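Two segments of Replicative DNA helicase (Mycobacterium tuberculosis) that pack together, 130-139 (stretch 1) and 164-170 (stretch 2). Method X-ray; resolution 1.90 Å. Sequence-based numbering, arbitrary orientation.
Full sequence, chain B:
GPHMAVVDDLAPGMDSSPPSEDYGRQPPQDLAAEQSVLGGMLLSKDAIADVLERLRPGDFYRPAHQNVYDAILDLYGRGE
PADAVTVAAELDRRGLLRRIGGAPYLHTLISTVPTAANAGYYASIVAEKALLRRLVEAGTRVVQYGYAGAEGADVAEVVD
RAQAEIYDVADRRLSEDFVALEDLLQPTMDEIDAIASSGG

Stretch 1, residues 130-139: ALLRRLVEAG
Stretch 2 (164-170) AEIYDVA

Knobs-into-holes packing, in which one side chain fills a recess formed by four residues of a neighbouring helix, can be seen in a contact of few residues, and this segment pair of the replicative DNA helicase is a compact example. Residues 130-139 are helical throughout, with phi/psi of -65°/-46° at Ala-130 and -69°/-43° at Ala-138, and i-to-i+4 hydrogen bonds such as Ala-138 N to Arg-134 O, 2.8 Å. The second helix, already under way at Ala-164, has phi/psi of -64°/-45° at Glu-165 and -76°/-33° at Ile-166, and a hydrogen bond from Asp-168 N to Ala-164 O, 3.2 Å. It runs almost exactly antiparallel, at 178°, with the axes 9.3 Å apart at closest approach. Register follows from two CA-CA pairs: Arg-134 with Val-169 at 6.2 Å, and Ala-138 with Glu-165 at 5.6 Å.

Val-169 is the knob and contributes the largest covered area. Its CA-to-CB bond points toward the first helix, and with chi1 t its methyls enter a hole lined by Leu-131, Arg-134, Leu-135 and Ala-138. Val-169 CG1 lies 3.9 Å from Leu-131 CD1 and 4.0 Å from Leu-135 CD1; both leucines adopt the t,p rotamer, which brings side chains that start out sideways nearer the partner. Val-169 CG2 approaches Ala-138 CB at 3.8 Å and Arg-134 O at 3.4 Å. Arg-134 (m,t,t) starts toward the partner, but its end leads away, leaving CB 3.8 Å from Val-169 CG2.

Ala-138, also directed toward the other helix, is the second centre. Its small side chain accompanies the closer of the two CA registers, with its CB 4.3 Å from Glu-165 CB and 3.6 Å from Ile-166 CD1. Ile-166, in the m,m rotamer, starts sideways but extends its end inward, where CD1 also meets Leu-135 CD1 at 4.4 Å. The two stretches bury 315 Å² between them, both sides summed; no hydrogen bond crosses, and the side-chain contacts described are mainly apolar.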

# COMPACT_ATOMS: atom_id res chain seq x y z
N ALA B 130 -28.15 4.85 20.74
CA ALA B 130 -27.46 4.21 19.64
C ALA B 130 -28.33 4.26 18.38
O ALA B 130 -27.83 4.62 17.32
CB ALA B 130 -27.07 2.79 19.98
N LEU B 131 -29.62 3.92 18.50
CA LEU B 131 -30.56 4.02 17.36
C LEU B 131 -30.51 5.40 16.71
O LEU B 131 -30.25 5.52 15.51
CB LEU B 131 -31.99 3.66 17.79
CG LEU B 131 -33.03 3.40 16.67
CD1 LEU B 131 -32.43 2.49 15.58
CD2 LEU B 131 -34.28 2.77 17.24
N LEU B 132 -30.72 6.43 17.52
CA LEU B 132 -30.65 7.81 17.09
C LEU B 132 -29.32 8.25 16.47
O LEU B 132 -29.31 8.95 15.44
CB LEU B 132 -31.06 8.74 18.23
CG LEU B 132 -32.49 8.58 18.74
CD1 LEU B 132 -32.67 9.35 20.04
CD2 LEU B 132 -33.51 9.05 17.67
N ARG B 133 -28.20 7.84 17.07
CA ARG B 133 -26.88 8.09 16.49
C ARG B 133 -26.69 7.44 15.13
O ARG B 133 -26.11 8.06 14.25
CB ARG B 133 -25.73 7.62 17.40
CG ARG B 133 -24.85 8.73 17.87
CD ARG B 133 -23.54 8.31 18.57
NE ARG B 133 -23.35 6.88 18.84
CZ ARG B 133 -23.93 6.17 19.82
NH1 ARG B 133 -24.80 6.72 20.67
NH2 ARG B 133 -23.64 4.88 19.94
N ARG B 134 -27.13 6.20 14.99
CA ARG B 134 -27.03 5.51 13.71
C ARG B 134 -27.88 6.16 12.62
O ARG B 134 -27.52 6.12 11.44
CB ARG B 134 -27.37 4.02 13.85
CG ARG B 134 -26.14 3.22 14.27
CD ARG B 134 -26.44 1.80 14.71
NE ARG B 134 -25.28 1.27 15.44
CZ ARG B 134 -25.14 0.01 15.84
NH1 ARG B 134 -26.08 -0.89 15.58
NH2 ARG B 134 -24.05 -0.35 16.50
N LEU B 135 -28.97 6.79 13.04
CA LEU B 135 -29.84 7.55 12.16
C LEU B 135 -29.14 8.82 11.67
O LEU B 135 -29.08 9.07 10.47
CB LEU B 135 -31.15 7.87 12.87
CG LEU B 135 -32.43 8.03 12.06
CD1 LEU B 135 -32.59 6.94 10.99
CD2 LEU B 135 -33.59 8.03 13.01
N VAL B 136 -28.60 9.61 12.61
CA VAL B 136 -27.73 10.74 12.27
C VAL B 136 -26.60 10.33 11.31
O VAL B 136 -26.41 10.95 10.26
CB VAL B 136 -27.16 11.41 13.54
CG1 VAL B 136 -26.05 12.39 13.19
CG2 VAL B 136 -28.26 12.11 14.30
N GLU B 137 -25.87 9.27 11.66
CA GLU B 137 -24.77 8.79 10.81
C GLU B 137 -25.21 8.30 9.42
O GLU B 137 -24.52 8.56 8.41
CB GLU B 137 -23.96 7.69 11.51
CG GLU B 137 -23.16 8.19 12.72
CD GLU B 137 -22.56 7.07 13.56
OE1 GLU B 137 -22.81 5.88 13.26
OE2 GLU B 137 -21.84 7.38 14.54
N ALA B 138 -26.33 7.60 9.36
CA ALA B 138 -26.84 7.09 8.09
C ALA B 138 -27.33 8.25 7.21
O ALA B 138 -27.06 8.28 6.01
CB ALA B 138 -27.96 6.09 8.32
N GLY B 139 -28.03 9.19 7.84
CA GLY B 139 -28.47 10.41 7.17
C GLY B 139 -27.34 11.17 6.51
O GLY B 139 -27.42 11.48 5.32
N ALA B 164 -29.51 0.92 1.55
CA ALA B 164 -28.73 -0.03 2.33
C ALA B 164 -28.28 0.53 3.69
O ALA B 164 -28.22 -0.20 4.67
CB ALA B 164 -27.52 -0.53 1.52
N GLU B 165 -27.99 1.84 3.73
CA GLU B 165 -27.58 2.51 4.98
C GLU B 165 -28.69 2.50 6.03
O GLU B 165 -28.43 2.21 7.21
CB GLU B 165 -27.11 3.95 4.72
CG GLU B 165 -25.90 4.06 3.82
CD GLU B 165 -24.66 3.40 4.39
OE1 GLU B 165 -24.53 3.31 5.63
OE2 GLU B 165 -23.78 2.98 3.60
N ILE B 166 -29.91 2.83 5.60
CA ILE B 166 -31.07 2.88 6.48
C ILE B 166 -31.60 1.48 6.84
O ILE B 166 -32.10 1.27 7.95
CB ILE B 166 -32.19 3.77 5.87
CG1 ILE B 166 -31.68 5.20 5.66
CG2 ILE B 166 -33.43 3.77 6.74
CD1 ILE B 166 -31.29 5.95 6.93
N TYR B 167 -31.50 0.53 5.91
CA TYR B 167 -31.84 -0.87 6.20
C TYR B 167 -31.03 -1.30 7.40
O TYR B 167 -31.57 -1.88 8.34
CB TYR B 167 -31.52 -1.77 4.99
CG TYR B 167 -31.91 -3.23 5.13
CD1 TYR B 167 -33.14 -3.69 4.67
CD2 TYR B 167 -31.03 -4.15 5.72
CE1 TYR B 167 -33.50 -5.05 4.79
CE2 TYR B 167 -31.38 -5.50 5.84
CZ TYR B 167 -32.61 -5.94 5.37
OH TYR B 167 -32.96 -7.27 5.48
N ASP B 168 -29.73 -0.99 7.39
CA ASP B 168 -28.82 -1.31 8.49
C ASP B 168 -29.34 -0.80 9.85
O ASP B 168 -29.24 -1.50 10.86
CB ASP B 168 -27.42 -0.75 8.22
N VAL B 169 -29.90 0.42 9.83
CA VAL B 169 -30.45 1.09 11.03
C VAL B 169 -31.83 0.54 11.44
O VAL B 169 -32.03 0.15 12.59
CB VAL B 169 -30.56 2.64 10.80
CG1 VAL B 169 -31.24 3.34 11.97
CG2 VAL B 169 -29.18 3.23 10.55
N ALA B 170 -32.75 0.51 10.48
CA ALA B 170 -34.14 0.10 10.69
C ALA B 170 -34.31 -1.26 11.37
O ALA B 170 -33.49 -2.16 11.17
CB ALA B 170 -34.90 0.13 9.37